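PDB 6MCA: ankyrin repeat domain protein from Legionella pneumophila subsp. pneumophila, which acts as a bacterial effector that interacts with LARP7, a component of the host 7SK snRNP complex, and carries ankyrin repeats together with a cysteine protease-like region. Local coordinates for residues H219-A224 with A254-L259; A267-R272 with A350-V355; H274-K279 with I294-R299; V358-Q363 with P373-S378. All blocks are in the same frame, centred on the assembly; numbering follows the deposited sequence.

Interaction 1 (H219-A224 with A254-L259)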
loop_
_atom_site.group_PDB
_atom_site.type_symbol
_atom_site.label_atom_id
_atom_site.label_comp_id
_atom_site.label_asym_id
_atom_site.label_seq_id
_atom_site.Cartn_x
_atom_site.Cartn_y
_atom_site.Cartn_z
ATOM N N HIS A 219 3.533 12.390 14.575
ATOM C CA HIS A 219 2.080 12.423 14.695
ATOM C C HIS A 219 1.466 13.266 13.586
ATOM O O HIS A 219 0.568 12.809 12.865
ATOM C CB HIS A 219 1.675 12.963 16.067
ATOM C CG HIS A 219 1.710 11.936 17.156
ATOM N ND1 HIS A 219 2.211 12.201 18.413
ATOM C CD2 HIS A 219 1.305 10.644 17.178
ATOM C CE1 HIS A 219 2.115 11.117 19.161
ATOM N NE2 HIS A 219 1.569 10.157 18.434
ATOM N N ASN A 220 1.975 14.488 13.407
ATOM C CA ASN A 220 1.458 15.359 12.358
ATOM C C ASN A 220 1.530 14.670 11.004
ATOM O O ASN A 220 0.552 14.664 10.244
ATOM C CB ASN A 220 2.232 16.676 12.341
ATOM C CG ASN A 220 2.017 17.492 13.598
ATOM O OD1 ASN A 220 0.951 17.441 14.210
ATOM N ND2 ASN A 220 3.032 18.252 13.991
ATOM N N ILE A 221 2.674 14.044 10.707
ATOM C CA ILE A 221 2.824 13.321 9.446
ATOM C C ILE A 221 1.706 12.301 9.298
ATOM O O ILE A 221 1.024 12.241 8.266
ATOM C CB ILE A 221 4.212 12.661 9.367
ATOM C CG1 ILE A 221 5.309 13.729 9.367
ATOM C CG2 ILE A 221 4.320 11.787 8.129
ATOM C CD1 ILE A 221 6.714 13.165 9.380
ATOM N N MET A 222 1.470 11.516 10.355
ATOM C CA MET A 222 0.392 10.534 10.315
ATOM C C MET A 222 -0.930 11.204 9.976
ATOM O O MET A 222 -1.657 10.751 9.081
ATOM C CB MET A 222 0.311 9.791 11.649
ATOM C CG MET A 222 1.505 8.883 11.910
ATOM S SD MET A 222 1.555 8.213 13.583
ATOM C CE MET A 222 0.025 7.280 13.618
ATOM N N ASP A 223 -1.230 12.324 10.645
ATOM C CA ASP A 223 -2.428 13.088 10.319
ATOM C C ASP A 223 -2.504 13.351 8.822
ATOM O O ASP A 223 -3.501 13.017 8.169
ATOM C CB ASP A 223 -2.437 14.407 11.094
ATOM C CG ASP A 223 -2.838 14.231 12.543
ATOM O OD1 ASP A 223 -2.831 15.236 13.286
ATOM O OD2 ASP A 223 -3.162 13.093 12.941
ATOM N N ALA A 224 -1.426 13.904 8.259
ATOM C CA ALA A 224 -1.409 14.199 6.833
ATOM C C ALA A 224 -1.701 12.945 6.022
ATOM O O ALA A 224 -2.555 12.956 5.125
ATOM C CB ALA A 224 -0.064 14.808 6.441
ATOM N N ALA A 254 -5.566 22.574 6.391
ATOM C CA ALA A 254 -4.744 21.771 7.276
ATOM C C ALA A 254 -3.291 22.243 7.221
ATOM O O ALA A 254 -2.835 22.756 6.195
ATOM C CB ALA A 254 -4.829 20.296 6.890
ATOM N N PRO A 255 -2.542 22.087 8.317
ATOM C CA PRO A 255 -1.145 22.553 8.299
ATOM C C PRO A 255 -0.267 21.780 7.331
ATOM O O PRO A 255 0.593 22.378 6.674
ATOM C CB PRO A 255 -0.698 22.368 9.756
ATOM C CG PRO A 255 -1.586 21.292 10.286
ATOM C CD PRO A 255 -2.916 21.510 9.620
ATOM N N MET A 256 -0.459 20.468 7.220
ATOM C CA MET A 256 0.339 19.638 6.331
ATOM C C MET A 256 -0.565 18.897 5.355
ATOM O O MET A 256 -1.699 18.533 5.681
ATOM C CB MET A 256 1.198 18.638 7.118
ATOM C CG MET A 256 2.167 17.840 6.257
ATOM S SD MET A 256 3.167 16.678 7.203
ATOM C CE MET A 256 4.112 17.812 8.214
ATOM N N LEU A 257 -0.041 18.676 4.154
ATOM C CA LEU A 257 -0.788 18.091 3.051
ATOM C C LEU A 257 0.143 17.163 2.285
ATOM O O LEU A 257 1.252 17.563 1.923
ATOM C CB LEU A 257 -1.327 19.187 2.126
ATOM C CG LEU A 257 -2.691 18.988 1.467
ATOM C CD1 LEU A 257 -3.211 20.318 0.933
ATOM C CD2 LEU A 257 -2.618 17.943 0.373
ATOM N N ILE A 258 -0.295 15.931 2.048
ATOM C CA ILE A 258 0.481 14.954 1.289
ATOM C C ILE A 258 -0.272 14.652 0.002
ATOM O O ILE A 258 -1.416 14.182 0.038
ATOM C CB ILE A 258 0.739 13.674 2.100
ATOM C CG1 ILE A 258 1.591 13.990 3.329
ATOM C CG2 ILE A 258 1.432 12.623 1.241
ATOM C CD1 ILE A 258 1.899 12.781 4.183
ATOM N N LEU A 259 0.367 14.921 -1.133
ATOM C CA LEU A 259 -0.246 14.761 -2.452
ATOM C C LEU A 259 0.555 13.762 -3.274
ATOM O O LEU A 259 1.612 14.115 -3.829
ATOM C CB LEU A 259 -0.325 16.103 -3.176
ATOM C CG LEU A 259 -1.298 17.124 -2.591
ATOM C CD1 LEU A 259 -1.099 18.489 -3.223
ATOM C CD2 LEU A 259 -2.721 16.649 -2.793
HETATM O O HOH W 1 -2.813 15.144 3.228
#
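A224 and I221 of helix 215-233 pack on M256 and I258 of strand 256-263, an apolar helix-on-sheet contact at an outermost strand of the five-stranded antiparallel sheet. The short segments run at 50° to each other with axes 7.8 Å apart, close enough for alanine to serve as the main point of touch. Its CB sits over two strand side chains: M256 CG lies 3.8 Å from A224 CB, and I258 CD1 approaches the same A224 CB to 3.6 Å. M256 reaches the helix with CG anti to the backbone N (chi1 -174°) and an extended start that brings SD alongside the helix backbone, 4.1 Å from I221 CA. The bend at chi3 then sends its methyl toward Q363 of helix 355-364, which also packs on I221 and accepts a hydrogen bond from N220 ND2. L257 and L259 use their backbones to pair with R272 and F270 of the next strand, whereas I258 N is engaged on the helix side. There a single water bridges the two segments, accepting from I258 N at 2.9 Å and donating to A224 O, also at 2.9 Å.

Interaction 2 (A267-R272 with A350-V355)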
loop_
_atom_site.group_PDB
_atom_site.type_symbol
_atom_site.label_atom_id
_atom_site.label_comp_id
_atom_site.label_asym_id
_atom_site.label_seq_id
_atom_site.Cartn_x
_atom_site.Cartn_y
_atom_site.Cartn_z
ATOM N N ALA A 267 4.608 6.718 -8.934
ATOM C CA ALA A 267 4.040 7.626 -7.948
ATOM C C ALA A 267 5.147 8.523 -7.413
ATOM O O ALA A 267 6.106 8.037 -6.803
ATOM C CB ALA A 267 3.371 6.856 -6.810
ATOM N N LEU A 268 5.028 9.822 -7.659
ATOM C CA LEU A 268 5.894 10.804 -7.026
ATOM C C LEU A 268 5.089 11.538 -5.964
ATOM O O LEU A 268 3.856 11.553 -5.993
ATOM C CB LEU A 268 6.485 11.783 -8.048
ATOM C CG LEU A 268 5.578 12.725 -8.839
ATOM C CD1 LEU A 268 6.380 13.928 -9.303
ATOM C CD2 LEU A 268 4.962 12.015 -10.029
ATOM N N CYS A 269 5.782 12.116 -4.990
ATOM C CA CYS A 269 5.096 12.642 -3.819
ATOM C C CYS A 269 5.366 14.129 -3.652
ATOM O O CYS A 269 6.465 14.608 -3.937
ATOM C CB CYS A 269 5.507 11.881 -2.559
ATOM S SG CYS A 269 4.856 10.194 -2.500
ATOM N N PHE A 270 4.354 14.858 -3.198
ATOM C CA PHE A 270 4.495 16.266 -2.878
ATOM C C PHE A 270 4.029 16.495 -1.451
ATOM O O PHE A 270 3.086 15.851 -0.984
ATOM C CB PHE A 270 3.696 17.140 -3.848
ATOM C CG PHE A 270 4.159 17.039 -5.273
ATOM C CD1 PHE A 270 3.707 16.019 -6.093
ATOM C CD2 PHE A 270 5.053 17.962 -5.790
ATOM C CE1 PHE A 270 4.129 15.927 -7.405
ATOM C CE2 PHE A 270 5.480 17.875 -7.102
ATOM C CZ PHE A 270 5.018 16.856 -7.910
ATOM N N VAL A 271 4.706 17.399 -0.755
ATOM C CA VAL A 271 4.372 17.730 0.625
ATOM C C VAL A 271 4.217 19.238 0.735
ATOM O O VAL A 271 5.116 19.988 0.350
ATOM C CB VAL A 271 5.436 17.223 1.619
ATOM C CG1 VAL A 271 5.039 17.589 3.038
ATOM C CG2 VAL A 271 5.621 15.721 1.487
ATOM N N ARG A 272 3.079 19.677 1.255
ATOM C CA ARG A 272 2.835 21.080 1.553
ATOM C C ARG A 272 2.814 21.252 3.064
ATOM O O ARG A 272 2.106 20.523 3.763
ATOM C CB ARG A 272 1.515 21.549 0.935
ATOM C CG ARG A 272 1.262 23.050 1.022
ATOM C CD ARG A 272 0.506 23.432 2.292
ATOM N NE ARG A 272 0.300 24.873 2.381
ATOM C CZ ARG A 272 -0.845 25.481 2.093
ATOM N NH1 ARG A 272 -1.897 24.771 1.705
ATOM N NH2 ARG A 272 -0.940 26.800 2.196
ATOM N N ALA A 350 9.550 3.793 -2.591
ATOM C CA ALA A 350 10.587 4.619 -1.981
ATOM C C ALA A 350 10.166 6.082 -1.927
ATOM O O ALA A 350 10.471 6.790 -0.958
ATOM C CB ALA A 350 11.900 4.464 -2.747
ATOM N N ASN A 351 9.461 6.553 -2.959
ATOM C CA ASN A 351 8.979 7.930 -2.958
ATOM C C ASN A 351 8.005 8.169 -1.813
ATOM O O ASN A 351 8.053 9.216 -1.156
ATOM C CB ASN A 351 8.322 8.263 -4.299
ATOM C CG ASN A 351 9.334 8.471 -5.409
ATOM O OD1 ASN A 351 10.527 8.636 -5.155
ATOM N ND2 ASN A 351 8.860 8.466 -6.649
ATOM N N VAL A 352 7.115 7.208 -1.554
ATOM C CA VAL A 352 6.182 7.363 -0.441
ATOM C C VAL A 352 6.920 7.283 0.892
ATOM O O VAL A 352 6.617 8.035 1.827
ATOM C CB VAL A 352 5.052 6.322 -0.532
ATOM C CG1 VAL A 352 4.090 6.488 0.635
ATOM C CG2 VAL A 352 4.312 6.459 -1.852
ATOM N N GLN A 353 7.898 6.378 1.002
ATOM C CA GLN A 353 8.662 6.268 2.244
ATOM C C GLN A 353 9.393 7.565 2.563
ATOM O O GLN A 353 9.438 7.994 3.722
ATOM C CB GLN A 353 9.666 5.114 2.169
ATOM C CG GLN A 353 9.084 3.751 1.840
ATOM C CD GLN A 353 7.817 3.447 2.608
ATOM O OE1 GLN A 353 7.827 3.355 3.836
ATOM N NE2 GLN A 353 6.716 3.283 1.885
ATOM N N ALA A 354 9.970 8.207 1.544
ATOM C CA ALA A 354 10.754 9.419 1.761
ATOM C C ALA A 354 9.920 10.589 2.264
ATOM O O ALA A 354 10.497 11.603 2.669
ATOM C CB ALA A 354 11.473 9.817 0.471
ATOM N N VAL A 355 8.589 10.480 2.251
ATOM C CA VAL A 355 7.742 11.566 2.738
ATOM C C VAL A 355 8.005 11.844 4.213
ATOM O O VAL A 355 7.938 12.998 4.656
ATOM C CB VAL A 355 6.258 11.232 2.476
ATOM C CG1 VAL A 355 5.342 12.153 3.269
ATOM C CG2 VAL A 355 5.949 11.325 0.991
#
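N351 reaches from helix 348-353 to the backbone of strand 266-273, where its ND2 donates to A267 O at 2.8 Å. The bond is nearly straight, with an N-H...O angle of 170°, and A267 O lies in the plane of the N351 amide; seen from the acceptor, the nitrogen is tilted from the carbonyl plane. Beside this polar link C269 supplies the apolar part. Its SG, beside the backbone N and anti to the carbonyl carbon (chi1 -71°), settles against the helix at N351 and V352, 3.6 Å from N351 O and 3.7 Å from V352 CA. V355, at the start of the following helix 355-364, continues the row: its CG2 branch meets C269 CB at 3.6 Å, while its CG1 branch lies 4.0 Å from V271 CG2, so the two branches of one valine span two strand residues that point the same way.

A second shell fixes these groups. N351 OD1 accepts from R282 N, so both ends of the amide are held and its flip is defined; R282 also reaches A350 O through NH2. S348 OG bonds to A267 N, which leaves both backbone polar atoms of A267 gripped from around one helix. Farther out, V352 touches T191 of helix 188-202, and V355 rests on I258 and I280 from the strands flanking 266-273. On the other face of the sheet F270 makes an edge-to-face contact with F311 of helix 305-312, so this inner strand is sandwiched between helices on its two faces.

Interaction 3 (H274-K279 with I294-R299)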
loop_
_atom_site.group_PDB
_atom_site.type_symbol
_atom_site.label_atom_id
_atom_site.label_comp_id
_atom_site.label_asym_id
_atom_site.label_seq_id
_atom_site.Cartn_x
_atom_site.Cartn_y
_atom_site.Cartn_z
ATOM N N HIS A 274 2.571 24.710 5.400
ATOM C CA HIS A 274 2.498 26.166 5.454
ATOM C C HIS A 274 2.981 26.766 4.138
ATOM O O HIS A 274 2.408 26.485 3.081
ATOM C CB HIS A 274 3.301 26.701 6.641
ATOM C CG HIS A 274 2.810 26.214 7.969
ATOM N ND1 HIS A 274 1.481 25.938 8.216
ATOM C CD2 HIS A 274 3.467 25.951 9.123
ATOM C CE1 HIS A 274 1.343 25.527 9.463
ATOM N NE2 HIS A 274 2.534 25.525 10.036
ATOM N N GLN A 275 4.035 27.576 4.183
ATOM C CA GLN A 275 4.549 28.229 2.987
ATOM C C GLN A 275 5.589 27.391 2.249
ATOM O O GLN A 275 6.215 27.894 1.310
ATOM C CB GLN A 275 5.144 29.596 3.342
ATOM C CG GLN A 275 6.516 29.538 4.002
ATOM C CD GLN A 275 6.439 29.419 5.511
ATOM O OE1 GLN A 275 5.511 28.820 6.053
ATOM N NE2 GLN A 275 7.414 30.000 6.200
ATOM N N TRP A 276 5.778 26.133 2.637
ATOM C CA TRP A 276 6.804 25.280 2.055
ATOM C C TRP A 276 6.174 24.178 1.215
ATOM O O TRP A 276 5.117 23.641 1.561
ATOM C CB TRP A 276 7.685 24.666 3.144
ATOM C CG TRP A 276 8.300 25.690 4.038
ATOM C CD1 TRP A 276 7.967 25.953 5.334
ATOM C CD2 TRP A 276 9.349 26.604 3.698
ATOM N NE1 TRP A 276 8.750 26.970 5.825
ATOM C CE2 TRP A 276 9.605 27.388 4.839
ATOM C CE3 TRP A 276 10.096 26.833 2.540
ATOM C CZ2 TRP A 276 10.579 28.383 4.858
ATOM C CZ3 TRP A 276 11.063 27.822 2.559
ATOM C CH2 TRP A 276 11.295 28.584 3.710
ATOM N N TRP A 277 6.843 23.839 0.115
ATOM C CA TRP A 277 6.404 22.813 -0.820
ATOM C C TRP A 277 7.590 21.909 -1.111
ATOM O O TRP A 277 8.731 22.367 -1.121
ATOM C CB TRP A 277 5.865 23.456 -2.106
ATOM C CG TRP A 277 5.435 22.507 -3.183
ATOM C CD1 TRP A 277 6.223 21.954 -4.151
ATOM C CD2 TRP A 277 4.106 22.029 -3.425
ATOM N NE1 TRP A 277 5.467 21.150 -4.973
ATOM C CE2 TRP A 277 4.166 21.179 -4.548
ATOM C CE3 TRP A 277 2.873 22.229 -2.795
ATOM C CZ2 TRP A 277 3.038 20.532 -5.055
ATOM C CZ3 TRP A 277 1.756 21.585 -3.300
ATOM C CH2 TRP A 277 1.847 20.747 -4.419
ATOM N N ALA A 278 7.336 20.623 -1.317
ATOM C CA ALA A 278 8.426 19.677 -1.510
ATOM C C ALA A 278 8.040 18.652 -2.559
ATOM O O ALA A 278 6.938 18.099 -2.512
ATOM C CB ALA A 278 8.789 18.968 -0.202
ATOM N N LYS A 279 8.957 18.402 -3.488
ATOM C CA LYS A 279 8.810 17.363 -4.496
ATOM C C LYS A 279 9.790 16.236 -4.202
ATOM O O LYS A 279 10.983 16.483 -3.966
ATOM C CB LYS A 279 9.037 17.914 -5.905
ATOM C CG LYS A 279 8.898 16.861 -6.995
ATOM C CD LYS A 279 8.818 17.484 -8.376
ATOM C CE LYS A 279 10.099 18.217 -8.724
ATOM N NZ LYS A 279 10.100 18.683 -10.139
ATOM N N ILE A 294 12.906 21.312 -1.990
ATOM C CA ILE A 294 12.018 22.077 -1.123
ATOM C C ILE A 294 12.027 23.527 -1.584
ATOM O O ILE A 294 13.093 24.148 -1.676
ATOM C CB ILE A 294 12.440 21.973 0.355
ATOM C CG1 ILE A 294 12.552 20.506 0.780
ATOM C CG2 ILE A 294 11.459 22.724 1.246
ATOM C CD1 ILE A 294 13.243 20.307 2.110
ATOM N N TYR A 295 10.840 24.061 -1.855
ATOM C CA TYR A 295 10.629 25.409 -2.350
ATOM C C TYR A 295 9.771 26.194 -1.367
ATOM O O TYR A 295 9.054 25.624 -0.538
ATOM C CB TYR A 295 9.925 25.406 -3.718
ATOM C CG TYR A 295 10.392 24.352 -4.698
ATOM C CD1 TYR A 295 9.971 23.031 -4.586
ATOM C CD2 TYR A 295 11.224 24.685 -5.758
ATOM C CE1 TYR A 295 10.388 22.069 -5.485
ATOM C CE2 TYR A 295 11.643 23.730 -6.664
ATOM C CZ TYR A 295 11.223 22.425 -6.523
ATOM O OH TYR A 295 11.641 21.473 -7.425
ATOM N N ARG A 296 9.840 27.517 -1.483
ATOM C CA ARG A 296 8.911 28.404 -0.798
ATOM C C ARG A 296 7.777 28.766 -1.748
ATOM O O ARG A 296 8.020 29.104 -2.912
ATOM C CB ARG A 296 9.614 29.670 -0.309
ATOM C CG ARG A 296 8.690 30.629 0.432
ATOM C CD ARG A 296 9.259 32.039 0.491
ATOM N NE ARG A 296 10.571 32.079 1.131
ATOM C CZ ARG A 296 10.759 32.086 2.447
ATOM N NH1 ARG A 296 11.990 32.124 2.941
ATOM N NH2 ARG A 296 9.720 32.054 3.269
ATOM N N ILE A 297 6.545 28.689 -1.255
ATOM C CA ILE A 297 5.372 29.033 -2.053
ATOM C C ILE A 297 5.202 30.548 -2.008
ATOM O O ILE A 297 4.779 31.105 -0.993
ATOM C CB ILE A 297 4.117 28.314 -1.550
ATOM C CG1 ILE A 297 4.308 26.797 -1.620
ATOM C CG2 ILE A 297 2.900 28.739 -2.355
ATOM C CD1 ILE A 297 3.279 26.015 -0.832
ATOM N N THR A 298 5.541 31.220 -3.109
ATOM C CA THR A 298 5.458 32.672 -3.180
ATOM C C THR A 298 4.129 33.172 -3.731
ATOM O O THR A 298 3.828 34.362 -3.590
ATOM C CB THR A 298 6.603 33.237 -4.029
ATOM O OG1 THR A 298 6.440 32.833 -5.395
ATOM C CG2 THR A 298 7.947 32.740 -3.511
ATOM N N ARG A 299 3.328 32.300 -4.347
ATOM C CA ARG A 299 1.969 32.625 -4.774
ATOM C C ARG A 299 1.002 31.652 -4.104
ATOM O O ARG A 299 0.431 30.776 -4.764
ATOM C CB ARG A 299 1.828 32.576 -6.295
ATOM C CG ARG A 299 2.935 33.292 -7.057
ATOM C CD ARG A 299 2.825 33.050 -8.560
ATOM N NE ARG A 299 3.576 34.039 -9.334
ATOM C CZ ARG A 299 3.149 35.269 -9.602
ATOM N NH1 ARG A 299 1.966 35.677 -9.163
ATOM N NH2 ARG A 299 3.906 36.098 -10.311
HETATM O O HOH W 2 9.747 32.145 5.841
#
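Q275 O receives two groups from the facing strand: I297 N donates to it at 2.7 Å with an essentially linear N-H...O angle of 179°, and R296 CA makes a CA-H...O contact with the same Q275 O at 3.5 Å. The ladder continues through W277 and Y295, an antiparallel hydrogen-bonded pair in which W277 N lies 2.9 Å from Y295 O and Y295 N lies 2.8 Å from W277 O. Non-hydrogen-bonded pairs flank it, W276 with R296 and A278 with I294. Strands 276-280 and 292-297 are thus neighbours in the five-stranded antiparallel sheet, whose strands follow one another in chain order, with the short helix 286-289 lying in the connection between these two. On one face the indole of W276 lies against R296, its CH2 over a face of the guanidinium and 3.7 Å from R296 NH1; the planes are inclined by 46°, so they do not stack in parallel. Water 2 meets the guanidinium edge in its plane, accepting from R296 NH2 at 2.6 Å and from Q275 NE2. On the other face W277, its CG anti to the backbone N (chi1 177°), presents the indole edge to the tyrosine, W277 CD1 lying 3.9 Å from Y295 CD1. K279 passes its CE 3.8 Å from Y295 OH, and its NZ goes on to a salt bridge with E289 and a hydrogen bond with H322.

Interaction 4 (V358-Q363 with P373-S378)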
loop_
_atom_site.group_PDB
_atom_site.type_symbol
_atom_site.label_atom_id
_atom_site.label_comp_id
_atom_site.label_asym_id
_atom_site.label_seq_id
_atom_site.Cartn_x
_atom_site.Cartn_y
_atom_site.Cartn_z
ATOM N N VAL A 358 11.205 14.003 4.826
ATOM C CA VAL A 358 10.990 15.298 4.187
ATOM C C VAL A 358 9.997 16.132 4.990
ATOM O O VAL A 358 10.234 17.315 5.262
ATOM C CB VAL A 358 10.524 15.107 2.734
ATOM C CG1 VAL A 358 10.158 16.444 2.112
ATOM C CG2 VAL A 358 11.609 14.424 1.925
ATOM N N ALA A 359 8.869 15.530 5.379
ATOM C CA ALA A 359 7.880 16.256 6.169
ATOM C C ALA A 359 8.438 16.635 7.536
ATOM O O ALA A 359 8.159 17.727 8.049
ATOM C CB ALA A 359 6.606 15.425 6.316
ATOM N N TYR A 360 9.243 15.752 8.134
ATOM C CA TYR A 360 9.909 16.093 9.388
ATOM C C TYR A 360 10.791 17.327 9.223
ATOM O O TYR A 360 10.694 18.289 9.999
ATOM C CB TYR A 360 10.730 14.901 9.882
ATOM C CG TYR A 360 11.168 15.024 11.323
ATOM C CD1 TYR A 360 12.261 15.808 11.671
ATOM C CD2 TYR A 360 10.488 14.359 12.335
ATOM C CE1 TYR A 360 12.661 15.931 12.982
ATOM C CE2 TYR A 360 10.885 14.474 13.652
ATOM C CZ TYR A 360 11.972 15.261 13.968
ATOM O OH TYR A 360 12.373 15.385 15.275
ATOM N N SER A 361 11.661 17.315 8.208
ATOM C CA SER A 361 12.543 18.453 7.966
ATOM C C SER A 361 11.748 19.729 7.729
ATOM O O SER A 361 12.110 20.798 8.235
ATOM C CB SER A 361 13.455 18.169 6.772
ATOM O OG SER A 361 14.411 17.174 7.084
ATOM N N MET A 362 10.660 19.639 6.960
ATOM C CA MET A 362 9.849 20.823 6.697
ATOM C C MET A 362 9.223 21.354 7.978
ATOM O O MET A 362 9.072 22.571 8.147
ATOM C CB MET A 362 8.772 20.503 5.662
ATOM C CG MET A 362 9.322 20.237 4.276
ATOM S SD MET A 362 8.066 19.598 3.160
ATOM C CE MET A 362 7.023 21.041 2.959
ATOM N N GLN A 363 8.851 20.459 8.895
ATOM C CA GLN A 363 8.382 20.913 10.199
ATOM C C GLN A 363 9.496 21.576 10.996
ATOM O O GLN A 363 9.230 22.483 11.793
ATOM C CB GLN A 363 7.799 19.748 10.993
ATOM C CG GLN A 363 6.456 19.270 10.496
ATOM C CD GLN A 363 5.924 18.118 11.315
ATOM O OE1 GLN A 363 5.170 18.315 12.268
ATOM N NE2 GLN A 363 6.322 16.902 10.954
ATOM N N PRO A 373 18.759 18.227 7.763
ATOM C CA PRO A 373 18.380 16.891 7.275
ATOM C C PRO A 373 18.991 15.753 8.076
ATOM O O PRO A 373 18.612 14.596 7.854
ATOM C CB PRO A 373 18.896 16.879 5.827
ATOM C CG PRO A 373 19.258 18.301 5.504
ATOM C CD PRO A 373 19.609 18.952 6.804
ATOM N N ASP A 374 19.914 16.044 8.996
ATOM C CA ASP A 374 20.624 14.994 9.722
ATOM C C ASP A 374 19.663 14.136 10.537
ATOM O O ASP A 374 19.604 12.909 10.371
ATOM C CB ASP A 374 21.683 15.622 10.630
ATOM C CG ASP A 374 23.042 15.711 9.968
ATOM O OD1 ASP A 374 23.237 15.065 8.916
ATOM O OD2 ASP A 374 23.915 16.428 10.501
ATOM N N VAL A 375 18.913 14.772 11.441
ATOM C CA VAL A 375 18.001 14.038 12.312
ATOM C C VAL A 375 16.925 13.342 11.492
ATOM O O VAL A 375 16.543 12.203 11.783
ATOM C CB VAL A 375 17.393 14.985 13.365
ATOM C CG1 VAL A 375 16.318 14.274 14.173
ATOM C CG2 VAL A 375 18.479 15.524 14.281
ATOM N N ALA A 376 16.432 14.006 10.445
ATOM C CA ALA A 376 15.384 13.417 9.616
ATOM C C ALA A 376 15.870 12.144 8.935
ATOM O O ALA A 376 15.178 11.119 8.940
ATOM C CB ALA A 376 14.900 14.433 8.583
ATOM N N LEU A 377 17.070 12.184 8.351
ATOM C CA LEU A 377 17.588 11.008 7.660
ATOM C C LEU A 377 17.923 9.889 8.640
ATOM O O LEU A 377 17.685 8.708 8.349
ATOM C CB LEU A 377 18.812 11.387 6.826
ATOM C CG LEU A 377 18.514 12.294 5.630
ATOM C CD1 LEU A 377 19.771 12.564 4.818
ATOM C CD2 LEU A 377 17.427 11.688 4.761
ATOM N N SER A 378 18.472 10.236 9.809
ATOM C CA SER A 378 18.749 9.214 10.814
ATOM C C SER A 378 17.461 8.544 11.282
ATOM O O SER A 378 17.403 7.314 11.420
ATOM C CB SER A 378 19.499 9.831 11.995
ATOM O OG SER A 378 19.912 8.835 12.914
#
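Y360 lays its ring obliquely against the next helix, CE1 lying 4.2 Å from V375 CG1 and CD1 reaching A376 CB at 4.3 Å. The two helices, 355-364 and 373-399, form an antiparallel pair: the short segments make an angle of 151° between their N-to-C directions, their axes come within 8.7 Å, and they are close in sequence, though the connection at 366-370 was not modelled. Small residues permit this spacing, as the closest pair of CA atoms, S361 CA and A376 CA, is 6.0 Å apart. The tyrosine owes its position to a first torsion of -165°, which puts CG anti to the backbone N and swings the ring out to the side of V375. Y217 meets the ring edge-to-face, and Y214 touches both Y360 and V375, so residues around helix 215-233 close this side of the pair. M337 of strand 331-337 also touches the pair, at S361 and L377. The interface between the segments is small, 176 Å² in all, and purely one of packing. The hydroxyl of S361 is bonded within its own helix, to P357 O one turn earlier, rather than across the interface. From that position S361 OG nevertheless presses on the partner helix, with A376 CB just 3.2 Å away.

How the interactions relate
All four contacts belong to one helix-and-sheet region, their centres 12 to 16 Å apart. Interactions 1, 2 and 3 share the five-stranded antiparallel sheet, reaching in turn its strands 256-263, 266-273, 276-280 and 292-297. Along the chain interaction 1 closes first, interaction 3 is nested inside the loop closed by interaction 2, and interaction 4 follows. Helix 355-364 ties them together: M362 packs on A278 and on V271, while V355 CG1 lies 3.6 Å from I258 CD1, joining interaction 2 to interaction 1. Interaction 4 extends this layer outward to helix 373-399. One sheet and the helices laid on it thus form a continuous packed unit, which may be the cysteine protease-like part of the protein.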